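Local structure of uncharacterized protein (Bacteroides ovatus, 4IPB) at residues A[7-12]-A[46-50]; A[39-43]-A[55-59]; A[68-73]-A[113-119]; A[108-112]-A[124-128]. The protein is of unknown function but belongs to the putative beta-lactamase-inhibitor-like, PepSY-like family and folds as one antiparallel sheet with packed helices. All coordinates share one frame; numbering follows the deposited sequence.

Contact 1. Residues A[7-12]-A[46-50]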
loop_
_atom_site.group_PDB
_atom_site.type_symbol
_atom_site.label_atom_id
_atom_site.label_comp_id
_atom_site.label_asym_id
_atom_site.label_seq_id
_atom_site.Cartn_x
_atom_site.Cartn_y
_atom_site.Cartn_z
ATOM N N ASN A 7 -6.152 -17.813 -14.263
ATOM C CA ASN A 7 -5.462 -18.338 -13.073
ATOM C C ASN A 7 -5.319 -17.304 -11.968
ATOM O O ASN A 7 -5.393 -17.638 -10.767
ATOM C CB ASN A 7 -4.117 -19.004 -13.396
ATOM C CG ASN A 7 -3.065 -18.056 -13.990
ATOM O OD1 ASN A 7 -3.363 -16.987 -14.517
ATOM N ND2 ASN A 7 -1.810 -18.500 -13.932
ATOM N N VAL A 8 -5.170 -16.056 -12.359
ATOM C CA VAL A 8 -5.137 -14.948 -11.438
ATOM C C VAL A 8 -6.495 -14.706 -10.755
ATOM O O VAL A 8 -6.587 -14.598 -9.519
ATOM C CB VAL A 8 -4.636 -13.690 -12.190
ATOM C CG1 VAL A 8 -4.842 -12.445 -11.345
ATOM C CG2 VAL A 8 -3.181 -13.868 -12.603
ATOM N N GLN A 9 -7.549 -14.714 -11.567
ATOM C CA GLN A 9 -8.916 -14.585 -11.095
ATOM C C GLN A 9 -9.265 -15.694 -10.110
ATOM O O GLN A 9 -9.870 -15.430 -9.074
ATOM C CB GLN A 9 -9.900 -14.562 -12.248
ATOM C CG GLN A 9 -11.357 -14.628 -11.813
ATOM C CD GLN A 9 -11.782 -13.505 -10.883
ATOM O OE1 GLN A 9 -11.219 -12.422 -10.889
ATOM N NE2 GLN A 9 -12.806 -13.766 -10.071
ATOM N N SER A 10 -8.804 -16.903 -10.373
ATOM C CA SER A 10 -9.082 -18.047 -9.503
ATOM C C SER A 10 -8.496 -17.834 -8.109
ATOM O O SER A 10 -9.171 -18.027 -7.062
ATOM C CB SER A 10 -8.474 -19.307 -10.111
ATOM O OG SER A 10 -8.716 -20.431 -9.280
ATOM N N THR A 11 -7.250 -17.392 -8.070
ATOM C CA THR A 11 -6.615 -17.158 -6.761
ATOM C C THR A 11 -7.307 -16.002 -6.072
ATOM O O THR A 11 -7.600 -16.050 -4.858
ATOM C CB THR A 11 -5.139 -16.832 -6.909
ATOM O OG1 THR A 11 -4.518 -17.923 -7.586
ATOM C CG2 THR A 11 -4.540 -16.678 -5.537
ATOM N N PHE A 12 -7.648 -14.947 -6.850
ATOM C CA PHE A 12 -8.275 -13.767 -6.257
ATOM C C PHE A 12 -9.610 -14.130 -5.620
ATOM O O PHE A 12 -9.944 -13.655 -4.530
ATOM C CB PHE A 12 -8.437 -12.636 -7.276
ATOM C CG PHE A 12 -9.165 -11.458 -6.730
ATOM C CD1 PHE A 12 -8.518 -10.539 -5.929
ATOM C CD2 PHE A 12 -10.529 -11.318 -6.951
ATOM C CE1 PHE A 12 -9.228 -9.449 -5.425
ATOM C CE2 PHE A 12 -11.219 -10.280 -6.425
ATOM C CZ PHE A 12 -10.544 -9.333 -5.650
ATOM N N PHE A 46 -0.773 -9.891 -8.148
ATOM C CA PHE A 46 -0.459 -11.293 -8.468
ATOM C C PHE A 46 0.550 -11.377 -9.591
ATOM O O PHE A 46 0.646 -10.447 -10.402
ATOM C CB PHE A 46 -1.732 -12.029 -8.989
ATOM C CG PHE A 46 -2.871 -12.004 -8.015
ATOM C CD1 PHE A 46 -3.693 -10.922 -7.880
ATOM C CD2 PHE A 46 -3.043 -13.069 -7.151
ATOM C CE1 PHE A 46 -4.710 -10.908 -6.899
ATOM C CE2 PHE A 46 -4.068 -13.074 -6.204
ATOM C CZ PHE A 46 -4.885 -11.980 -6.065
ATOM N N ASN A 47 1.298 -12.475 -9.630
ATOM C CA ASN A 47 2.180 -12.756 -10.749
ATOM C C ASN A 47 1.456 -13.621 -11.799
ATOM O O ASN A 47 0.281 -14.005 -11.633
ATOM C CB ASN A 47 3.505 -13.354 -10.275
ATOM C CG ASN A 47 3.371 -14.773 -9.777
ATOM O OD1 ASN A 47 2.384 -15.478 -10.052
ATOM N ND2 ASN A 47 4.346 -15.183 -8.984
ATOM N N VAL A 48 2.137 -13.845 -12.933
ATOM C CA VAL A 48 1.567 -14.578 -14.045
ATOM C C VAL A 48 1.242 -16.046 -13.739
ATOM O O VAL A 48 0.457 -16.649 -14.488
ATOM C CB VAL A 48 2.497 -14.439 -15.260
ATOM C CG1 VAL A 48 3.742 -15.271 -15.045
ATOM C CG2 VAL A 48 1.786 -14.795 -16.561
ATOM N N ARG A 49 1.795 -16.575 -12.645
ATOM C CA ARG A 49 1.498 -17.927 -12.193
ATOM C C ARG A 49 0.235 -17.920 -11.323
ATOM O O ARG A 49 -0.159 -18.951 -10.793
ATOM C CB ARG A 49 2.617 -18.489 -11.337
ATOM C CG ARG A 49 4.037 -18.348 -11.824
ATOM C CD ARG A 49 4.444 -19.384 -12.777
ATOM N NE ARG A 49 4.518 -20.780 -12.288
ATOM C CZ ARG A 49 4.676 -21.782 -13.139
ATOM N NH1 ARG A 49 4.782 -21.515 -14.450
ATOM N NH2 ARG A 49 4.693 -23.038 -12.715
ATOM N N GLY A 50 -0.413 -16.760 -11.183
ATOM C CA GLY A 50 -1.581 -16.654 -10.341
ATOM C C GLY A 50 -1.254 -16.627 -8.846
ATOM O O GLY A 50 -2.139 -16.843 -8.021
HETATM O O HOH W 1 -1.531 -15.621 -16.076
#
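Helix 6-15 packs through Asn7, Val8, Thr11 and Phe12 onto the type I turn Asn47 to Gly50, which joins strands 40-46 and 52-58 of the PepSY-like sheet. Two side chains of the helix bind carbonyls of the turn. The amide of Asn7 reaches the turn with CG held between backbone N and carbonyl carbon (chi1 63°); ND2 gives a hydrogen bond to Val48 O (3.0 Å), with the oxygen in the plane of the amide. A water spans the same pair, donating to Asn7 OD1 and Val48 O. One turn further on, Thr11 OG1 donates to Gly50 O at 2.6 Å, within the carbonyl plane.

The apolar part centres on the Phe46 ring, which lies against the helix. Val8 sends CG1 to Phe46 CG (3.9 Å) and CG2 to Asn47 O. Thr11 CG2 meets the edge of the Phe46 ring at CE2. Phe12 crosses Phe46 at about a right angle, Phe46 CZ lying in plane at the Phe12 ring edge and touching Phe12 CB (3.8 Å); the Phe12 ring also lies edge-to-face with Phe35 and Trp24. Gly50, at positive phi, comes close against the helix: its CA lies 3.9 Å from Val8 CG2.

Contact 2. Residues A[39-43]-A[55-59]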
loop_
_atom_site.group_PDB
_atom_site.type_symbol
_atom_site.label_atom_id
_atom_site.label_comp_id
_atom_site.label_asym_id
_atom_site.label_seq_id
_atom_site.Cartn_x
_atom_site.Cartn_y
_atom_site.Cartn_z
ATOM N N GLY A 39 -14.978 -1.657 4.389
ATOM C CA GLY A 39 -14.630 -0.274 4.620
ATOM C C GLY A 39 -13.265 0.238 4.183
ATOM O O GLY A 39 -12.976 1.408 4.370
ATOM N N PHE A 40 -12.412 -0.614 3.592
ATOM C CA PHE A 40 -11.066 -0.185 3.191
ATOM C C PHE A 40 -10.789 -0.450 1.717
ATOM O O PHE A 40 -11.205 -1.484 1.199
ATOM C CB PHE A 40 -9.965 -0.927 4.009
ATOM C CG PHE A 40 -10.015 -0.680 5.499
ATOM C CD1 PHE A 40 -9.375 0.408 6.054
ATOM C CD2 PHE A 40 -10.765 -1.510 6.321
ATOM C CE1 PHE A 40 -9.441 0.662 7.424
ATOM C CE2 PHE A 40 -10.848 -1.267 7.689
ATOM C CZ PHE A 40 -10.163 -0.191 8.243
ATOM N N THR A 41 -10.110 0.477 1.069
ATOM C CA THR A 41 -9.651 0.266 -0.307
ATOM C C THR A 41 -8.431 -0.594 -0.334
ATOM O O THR A 41 -7.523 -0.412 0.452
ATOM C CB THR A 41 -9.365 1.580 -1.024
ATOM O OG1 THR A 41 -10.591 2.286 -1.128
ATOM C CG2 THR A 41 -8.820 1.349 -2.430
ATOM N N LYS A 42 -8.438 -1.571 -1.239
ATOM C CA LYS A 42 -7.357 -2.514 -1.389
ATOM C C LYS A 42 -6.842 -2.606 -2.831
ATOM O O LYS A 42 -7.613 -2.408 -3.788
ATOM C CB LYS A 42 -7.854 -3.900 -1.006
ATOM C CG LYS A 42 -8.458 -4.045 0.390
ATOM C CD LYS A 42 -7.934 -5.252 1.083
ATOM C CE LYS A 42 -8.348 -5.269 2.539
ATOM N NZ LYS A 42 -7.174 -5.504 3.405
ATOM N N ASN A 43 -5.530 -2.836 -2.950
ATOM C CA ASN A 43 -4.899 -3.197 -4.231
ATOM C C ASN A 43 -4.140 -4.466 -3.969
ATOM O O ASN A 43 -3.202 -4.512 -3.140
ATOM C CB ASN A 43 -3.986 -2.075 -4.711
ATOM C CG ASN A 43 -4.760 -0.895 -5.175
ATOM O OD1 ASN A 43 -5.259 -0.885 -6.316
ATOM N ND2 ASN A 43 -4.884 0.109 -4.331
ATOM N N THR A 55 -0.409 -7.173 -0.937
ATOM C CA THR A 55 -1.630 -6.476 -0.779
ATOM C C THR A 55 -1.334 -5.147 -0.098
ATOM O O THR A 55 -0.610 -5.106 0.909
ATOM C CB THR A 55 -2.576 -7.291 0.113
ATOM O OG1 THR A 55 -2.980 -8.476 -0.587
ATOM C CG2 THR A 55 -3.818 -6.473 0.478
ATOM N N LEU A 56 -1.938 -4.109 -0.632
ATOM C CA LEU A 56 -1.840 -2.757 -0.082
ATOM C C LEU A 56 -3.220 -2.313 0.360
ATOM O O LEU A 56 -4.188 -2.298 -0.445
ATOM C CB LEU A 56 -1.250 -1.798 -1.072
ATOM C CG LEU A 56 0.167 -2.104 -1.478
ATOM C CD1 LEU A 56 0.276 -3.064 -2.643
ATOM C CD2 LEU A 56 0.922 -0.838 -1.809
ATOM N N THR A 57 -3.348 -1.956 1.648
ATOM C CA THR A 57 -4.617 -1.553 2.205
ATOM C C THR A 57 -4.513 -0.087 2.642
ATOM O O THR A 57 -3.590 0.286 3.360
ATOM C CB THR A 57 -5.014 -2.369 3.445
ATOM O OG1 THR A 57 -5.054 -3.784 3.117
ATOM C CG2 THR A 57 -6.369 -1.980 3.984
ATOM N N ASP A 58 -5.453 0.720 2.179
ATOM C CA ASP A 58 -5.456 2.128 2.503
ATOM C C ASP A 58 -6.123 2.346 3.855
ATOM O O ASP A 58 -7.358 2.300 3.969
ATOM C CB ASP A 58 -6.285 2.882 1.466
ATOM C CG ASP A 58 -5.712 2.783 0.035
ATOM O OD1 ASP A 58 -4.517 2.567 -0.138
ATOM O OD2 ASP A 58 -6.493 2.970 -0.928
ATOM N N LEU A 59 -5.302 2.607 4.854
ATOM C CA LEU A 59 -5.758 2.849 6.217
ATOM C C LEU A 59 -6.131 4.308 6.485
ATOM O O LEU A 59 -6.843 4.568 7.437
ATOM C CB LEU A 59 -4.680 2.406 7.203
ATOM C CG LEU A 59 -4.244 0.934 7.191
ATOM C CD1 LEU A 59 -3.167 0.658 8.228
ATOM C CD2 LEU A 59 -5.423 0.037 7.426
HETATM O O HOH W 2 -9.560 2.975 2.668
HETATM O O HOH W 3 -4.196 0.371 -1.610
#
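The hairpin of strands 40-46 and 52-58 is joined here at its open end, away from the turn. Asn43 and Leu56 form a hydrogen-bonded antiparallel pair: Asn43 N donates to Leu56 O (2.9 Å) and Leu56 N to Asn43 O (2.8 Å). Nearer the open end, Asp58 N gives a nearly straight bond to Thr41 O (2.9 Å, 178° at the hydrogen), while a water takes the N-H of Thr41 and donates to Asp58 O, so solvent stands between these two backbone groups.

Lys42 and Thr57 are the non-hydrogen-bonded pair between them, and their side chains run side by side in the same direction. Bends at chi2 (-134°) and chi4 (-130°) turn the end of the lysine chain across to its neighbour, where NZ hydrogen-bonds Thr57 OG1 at 2.7 Å. Thr57 CG2 also touches Phe40 CB (3.7 Å). The Phe40 ring turns its edge to Asp58 O, which lies near the ring plane, and Leu59 CD2 approaches the same ring obliquely.

On the face bearing Thr41, Asn43, Leu56 and Asp58, a second water accepts from Asn43 ND2 and donates to Leu56 O and Asp58 OD1, linking both strands. Asn43 OD1 accepts from Asn34 ND2 of strand 30-37. Asp58 OD2 packs against Thr41 CB and CG2, both at 3.2 Å. Flanked by strands 30-37 and 82-90, the pair is an internal beta hairpin of an antiparallel meander, its strands adjacent in both sequence and sheet.

Contact 3. Residues A[68-73]-A[113-119]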
loop_
_atom_site.group_PDB
_atom_site.type_symbol
_atom_site.label_atom_id
_atom_site.label_comp_id
_atom_site.label_asym_id
_atom_site.label_seq_id
_atom_site.Cartn_x
_atom_site.Cartn_y
_atom_site.Cartn_z
ATOM N N THR A 68 2.596 1.001 18.475
ATOM C CA THR A 68 4.035 0.965 18.254
ATOM C C THR A 68 4.433 1.844 17.091
ATOM O O THR A 68 5.390 2.639 17.201
ATOM C CB THR A 68 4.525 -0.486 18.062
ATOM O OG1 THR A 68 4.355 -1.207 19.292
ATOM C CG2 THR A 68 5.999 -0.508 17.730
ATOM N N VAL A 69 3.696 1.738 15.983
ATOM C CA VAL A 69 4.018 2.548 14.815
ATOM C C VAL A 69 3.620 4.010 15.034
ATOM O O VAL A 69 4.381 4.915 14.698
ATOM C CB VAL A 69 3.412 1.991 13.524
ATOM C CG1 VAL A 69 3.781 2.856 12.350
ATOM C CG2 VAL A 69 3.905 0.574 13.264
ATOM N N TYR A 70 2.440 4.225 15.620
ATOM C CA TYR A 70 2.010 5.561 16.011
ATOM C C TYR A 70 3.026 6.314 16.865
ATOM O O TYR A 70 3.348 7.462 16.594
ATOM C CB TYR A 70 0.681 5.517 16.745
ATOM C CG TYR A 70 0.210 6.907 17.091
ATOM C CD1 TYR A 70 -0.456 7.679 16.146
ATOM C CD2 TYR A 70 0.349 7.401 18.375
ATOM C CE1 TYR A 70 -0.901 8.962 16.467
ATOM C CE2 TYR A 70 -0.104 8.685 18.719
ATOM C CZ TYR A 70 -0.730 9.450 17.768
ATOM O OH TYR A 70 -1.163 10.715 18.086
ATOM N N ASN A 71 3.485 5.662 17.926
ATOM C CA ASN A 71 4.397 6.278 18.862
ATOM C C ASN A 71 5.708 6.650 18.181
ATOM O O ASN A 71 6.312 7.682 18.497
ATOM C CB ASN A 71 4.702 5.371 20.041
ATOM C CG ASN A 71 3.513 5.185 20.966
ATOM O OD1 ASN A 71 2.525 5.952 20.929
ATOM N ND2 ASN A 71 3.580 4.148 21.787
ATOM N N ALA A 72 6.147 5.794 17.267
ATOM C CA ALA A 72 7.358 6.056 16.491
ATOM C C ALA A 72 7.135 7.258 15.610
ATOM O O ALA A 72 7.998 8.118 15.546
ATOM C CB ALA A 72 7.762 4.843 15.684
ATOM N N PHE A 73 5.975 7.361 14.952
ATOM C CA PHE A 73 5.690 8.527 14.104
ATOM C C PHE A 73 5.675 9.821 14.903
ATOM O O PHE A 73 6.293 10.821 14.506
ATOM C CB PHE A 73 4.362 8.342 13.333
ATOM C CG PHE A 73 3.968 9.531 12.518
ATOM C CD1 PHE A 73 4.609 9.803 11.326
ATOM C CD2 PHE A 73 3.018 10.419 12.972
ATOM C CE1 PHE A 73 4.266 10.918 10.570
ATOM C CE2 PHE A 73 2.672 11.555 12.222
ATOM C CZ PHE A 73 3.280 11.779 11.011
ATOM N N LEU A 113 7.044 7.826 3.977
ATOM C CA LEU A 113 7.800 7.341 5.119
ATOM C C LEU A 113 7.526 5.861 5.198
ATOM O O LEU A 113 6.388 5.465 5.234
ATOM C CB LEU A 113 7.322 8.038 6.410
ATOM C CG LEU A 113 7.128 9.532 6.414
ATOM C CD1 LEU A 113 6.626 10.012 7.764
ATOM C CD2 LEU A 113 8.390 10.196 5.968
ATOM N N PHE A 114 8.570 5.028 5.189
ATOM C CA PHE A 114 8.475 3.548 5.231
ATOM C C PHE A 114 8.872 3.030 6.614
ATOM O O PHE A 114 10.086 3.058 6.981
ATOM C CB PHE A 114 9.395 2.963 4.178
ATOM C CG PHE A 114 9.005 3.335 2.744
ATOM C CD1 PHE A 114 9.323 4.562 2.235
ATOM C CD2 PHE A 114 8.441 2.380 1.902
ATOM C CE1 PHE A 114 8.997 4.895 0.917
ATOM C CE2 PHE A 114 8.140 2.689 0.595
ATOM C CZ PHE A 114 8.392 3.975 0.100
ATOM N N TYR A 115 7.865 2.589 7.368
ATOM C CA TYR A 115 8.037 2.103 8.710
ATOM C C TYR A 115 7.893 0.574 8.775
ATOM O O TYR A 115 7.021 -0.001 8.121
ATOM C CB TYR A 115 6.967 2.688 9.677
ATOM C CG TYR A 115 7.238 4.107 10.092
ATOM C CD1 TYR A 115 8.011 4.359 11.187
ATOM C CD2 TYR A 115 6.676 5.189 9.400
ATOM C CE1 TYR A 115 8.283 5.660 11.595
ATOM C CE2 TYR A 115 6.948 6.502 9.791
ATOM C CZ TYR A 115 7.732 6.716 10.886
ATOM O OH TYR A 115 8.034 7.994 11.307
ATOM N N THR A 116 8.664 -0.015 9.658
ATOM C CA THR A 116 8.471 -1.415 9.996
ATOM C C THR A 116 7.366 -1.494 11.033
ATOM O O THR A 116 7.055 -0.506 11.752
ATOM C CB THR A 116 9.748 -2.087 10.574
ATOM O OG1 THR A 116 9.987 -1.625 11.904
ATOM C CG2 THR A 116 10.996 -1.828 9.698
ATOM N N PRO A 117 6.792 -2.682 11.211
ATOM C CA PRO A 117 5.824 -2.889 12.314
ATOM C C PRO A 117 6.351 -2.653 13.707
ATOM O O PRO A 117 5.544 -2.455 14.620
ATOM C CB PRO A 117 5.414 -4.353 12.146
ATOM C CG PRO A 117 5.651 -4.600 10.647
ATOM C CD PRO A 117 6.936 -3.886 10.394
ATOM N N GLN A 118 7.676 -2.695 13.890
ATOM C CA GLN A 118 8.301 -2.373 15.168
ATOM C C GLN A 118 8.591 -0.874 15.326
ATOM O O GLN A 118 9.232 -0.444 16.284
ATOM C CB GLN A 118 9.593 -3.165 15.323
ATOM C CG GLN A 118 9.425 -4.682 15.331
ATOM C CD GLN A 118 8.987 -5.292 13.998
ATOM O OE1 GLN A 118 9.457 -4.897 12.918
ATOM N NE2 GLN A 118 8.046 -6.236 14.063
ATOM N N GLY A 119 8.170 -0.075 14.371
ATOM C CA GLY A 119 8.264 1.377 14.443
ATOM C C GLY A 119 9.581 1.960 13.952
ATOM O O GLY A 119 9.849 3.144 14.194
HETATM O O HOH W 4 7.942 11.099 12.254
#
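Phe73 O accepts a bond from a water at 2.8 Å, and the same water lies 3.2 Å from Tyr115 OH. Otherwise helix 67-75 meets strand 107-115 and the type I turn Thr116 to Gly119 by packing.

Phe73 and Tyr115 cross at about a right angle. With CG trans to its own backbone N (chi1 176°), Phe73 extends its ring to Leu113, whose CD1 meets the ring edge 3.8 Å from CE1. Tyr115 lies alongside the helix: its hydroxyl reaches Phe73 CA (3.7 Å), CE1 approaches Ala72 CB, and CB meets Val69 CG1 at 4.2 Å.

The turn fits against the preceding part of the helix. Val69 CG2 contacts the carbonyl oxygens of Thr116 and Pro117, each at 3.7 Å, and Thr68 CG2 touches Gln118 O (3.5 Å). Gly119, at positive phi and without a CB, lets the turn sit close against Thr68 O and Ala72 CB. Ala72 CB lies 3.1 Å from Gly119 O, a tight fit. The turn itself is closed by Gly119 N to Thr116 O, and Thr116 OG1 accepts from Ile120 N just beyond it.

Strands 97-104 and 121-126 flank strand 107-115 in the sheet. Ile100 of the former touches both Phe73 and Tyr115, and Leu121 of the latter touches Leu113 and Tyr115, so helix 67-75 packs on one face of this end of the sheet.

Contact 4. Residues A[108-112]-A[124-128]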
loop_
_atom_site.group_PDB
_atom_site.type_symbol
_atom_site.label_atom_id
_atom_site.label_comp_id
_atom_site.label_asym_id
_atom_site.label_seq_id
_atom_site.Cartn_x
_atom_site.Cartn_y
_atom_site.Cartn_z
ATOM N N ASP A 108 3.870 22.196 -1.213
ATOM C CA ASP A 108 3.579 21.042 -2.052
ATOM C C ASP A 108 4.556 19.871 -1.875
ATOM O O ASP A 108 4.412 18.840 -2.521
ATOM C CB ASP A 108 3.506 21.484 -3.515
ATOM C CG ASP A 108 2.398 22.486 -3.749
ATOM O OD1 ASP A 108 1.284 22.245 -3.225
ATOM O OD2 ASP A 108 2.637 23.518 -4.435
ATOM N N ILE A 109 5.500 20.009 -0.958
ATOM C CA ILE A 109 6.453 18.929 -0.674
ATOM C C ILE A 109 5.704 17.717 -0.080
ATOM O O ILE A 109 4.897 17.882 0.826
ATOM C CB ILE A 109 7.582 19.417 0.271
ATOM C CG1 ILE A 109 8.609 18.318 0.462
ATOM C CG2 ILE A 109 7.059 19.936 1.621
ATOM C CD1 ILE A 109 9.500 18.212 -0.736
ATOM N N LYS A 110 5.945 16.513 -0.604
ATOM C CA LYS A 110 5.351 15.303 -0.063
ATOM C C LYS A 110 6.452 14.233 0.092
ATOM O O LYS A 110 7.290 14.088 -0.817
ATOM C CB LYS A 110 4.315 14.697 -1.021
ATOM C CG LYS A 110 3.235 15.617 -1.543
ATOM C CD LYS A 110 2.157 15.773 -0.535
ATOM C CE LYS A 110 1.055 16.687 -1.048
ATOM N NZ LYS A 110 0.281 17.160 0.122
ATOM N N TYR A 111 6.456 13.522 1.220
ATOM C CA TYR A 111 7.340 12.384 1.418
ATOM C C TYR A 111 6.554 11.125 1.759
ATOM O O TYR A 111 5.522 11.222 2.411
ATOM C CB TYR A 111 8.317 12.605 2.578
ATOM C CG TYR A 111 9.246 13.773 2.384
ATOM C CD1 TYR A 111 10.280 13.700 1.441
ATOM C CD2 TYR A 111 9.177 14.878 3.200
ATOM C CE1 TYR A 111 11.122 14.782 1.242
ATOM C CE2 TYR A 111 10.045 15.945 3.030
ATOM C CZ TYR A 111 10.988 15.889 2.041
ATOM O OH TYR A 111 11.804 16.995 1.937
ATOM N N GLN A 112 7.029 9.994 1.269
ATOM C CA GLN A 112 6.616 8.688 1.785
ATOM C C GLN A 112 7.600 8.244 2.846
ATOM O O GLN A 112 8.821 8.291 2.616
ATOM C CB GLN A 112 6.605 7.584 0.727
ATOM C CG GLN A 112 5.446 7.664 -0.230
ATOM C CD GLN A 112 5.565 6.601 -1.299
ATOM O OE1 GLN A 112 6.619 6.427 -1.869
ATOM N NE2 GLN A 112 4.473 5.869 -1.570
ATOM N N THR A 124 12.831 7.194 3.578
ATOM C CA THR A 124 11.814 8.104 3.072
ATOM C C THR A 124 12.157 8.429 1.619
ATOM O O THR A 124 13.302 8.277 1.168
ATOM C CB THR A 124 11.708 9.400 3.839
ATOM O OG1 THR A 124 12.825 10.213 3.528
ATOM C CG2 THR A 124 11.643 9.179 5.355
ATOM N N ARG A 125 11.136 8.883 0.898
ATOM C CA ARG A 125 11.272 9.221 -0.490
ATOM C C ARG A 125 10.441 10.455 -0.771
ATOM O O ARG A 125 9.299 10.497 -0.386
ATOM C CB ARG A 125 10.679 8.048 -1.321
ATOM C CG ARG A 125 10.805 8.202 -2.784
ATOM C CD ARG A 125 10.511 6.883 -3.494
ATOM N NE ARG A 125 9.107 6.419 -3.424
ATOM C CZ ARG A 125 8.660 5.435 -4.196
ATOM N NH1 ARG A 125 9.513 4.850 -5.025
ATOM N NH2 ARG A 125 7.395 5.053 -4.164
ATOM N N ASN A 126 10.994 11.408 -1.510
ATOM C CA ASN A 126 10.262 12.588 -2.000
ATOM C C ASN A 126 9.353 12.122 -3.136
ATOM O O ASN A 126 9.848 11.531 -4.124
ATOM C CB ASN A 126 11.260 13.625 -2.492
ATOM C CG ASN A 126 10.613 14.947 -2.813
ATOM O OD1 ASN A 126 9.540 14.980 -3.370
ATOM N ND2 ASN A 126 11.275 16.025 -2.484
ATOM N N VAL A 127 8.044 12.379 -3.006
ATOM C CA VAL A 127 7.115 11.937 -4.024
ATOM C C VAL A 127 6.314 13.108 -4.542
ATOM O O VAL A 127 5.214 12.910 -5.054
ATOM C CB VAL A 127 6.185 10.802 -3.569
ATOM C CG1 VAL A 127 6.996 9.568 -3.281
ATOM C CG2 VAL A 127 5.431 11.196 -2.317
ATOM N N SER A 128 6.873 14.310 -4.400
ATOM C CA SER A 128 6.208 15.545 -4.761
ATOM C C SER A 128 5.832 15.496 -6.256
ATOM O O SER A 128 4.725 15.895 -6.634
ATOM C CB SER A 128 7.126 16.744 -4.494
ATOM O OG SER A 128 7.483 16.859 -3.119
#
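Gln112 and Arg125 run side by side, their amide and guanidinium planes only 3° apart, at the hydrogen-bonded pair of the hairpin formed by strands 107-115 and 121-126. Arg125 presents its guanidinium edge to Gln112: NH2 (2.8 Å) and NE (2.9 Å) both donate to OE1. The NH2 bond uses a lone pair in the carbonyl plane, while the NE bond runs almost in line with the C=O; both are bent, two N-H groups sharing one oxygen. Val127 crosses Gln112 at about a right angle, with CG1 3.5 Å from OE1.

Tyr111 and Asn126 form the non-hydrogen-bonded pair. Ring and amide planes stand 73° apart, and Tyr111 CD1 meets Asn126 CA at 3.6 Å. Asn126 OD1 turns back to its own chain, accepting from Ser128 N (2.9 Å), which closes an Asx turn, and also from Ser128 OG (2.8 Å), while ND2 lies against Ile109 CD1. Ser128 OG accepts from Lys110 N at 3.0 Å, continuing the pairing past the end of strand 121-126.

Arg125 NH2 also bonds Thr138 OG1. With OE1 held twice and NE2 bonded to Ile133 O, the amide's rotation should be fixed, and the arginine charge probably polarises its oxygen.

In the fold
From the N terminus, helix 6-15 enters first, and contact 1 closes the loop back to it from the turn after strand 40-46. Contact 2 crosses it along the chain: 39-43 runs on towards the turn at 46-50, and 55-59 returns beyond it; their centres lie 19 Å apart. Strand 52-58 then leads to helix 67-75, where contact 3 opens; it closes only at 113-119, after strands 82-90 and 97-104. Contact 4 crosses contact 3, and the two touch at Leu113 with Thr124 and Phe114 with Arg125. Contacts 1 and 3 each tie a helix to the sheet, on opposite sides of the chain's centre; contacts 2 and 4 close hairpins within it.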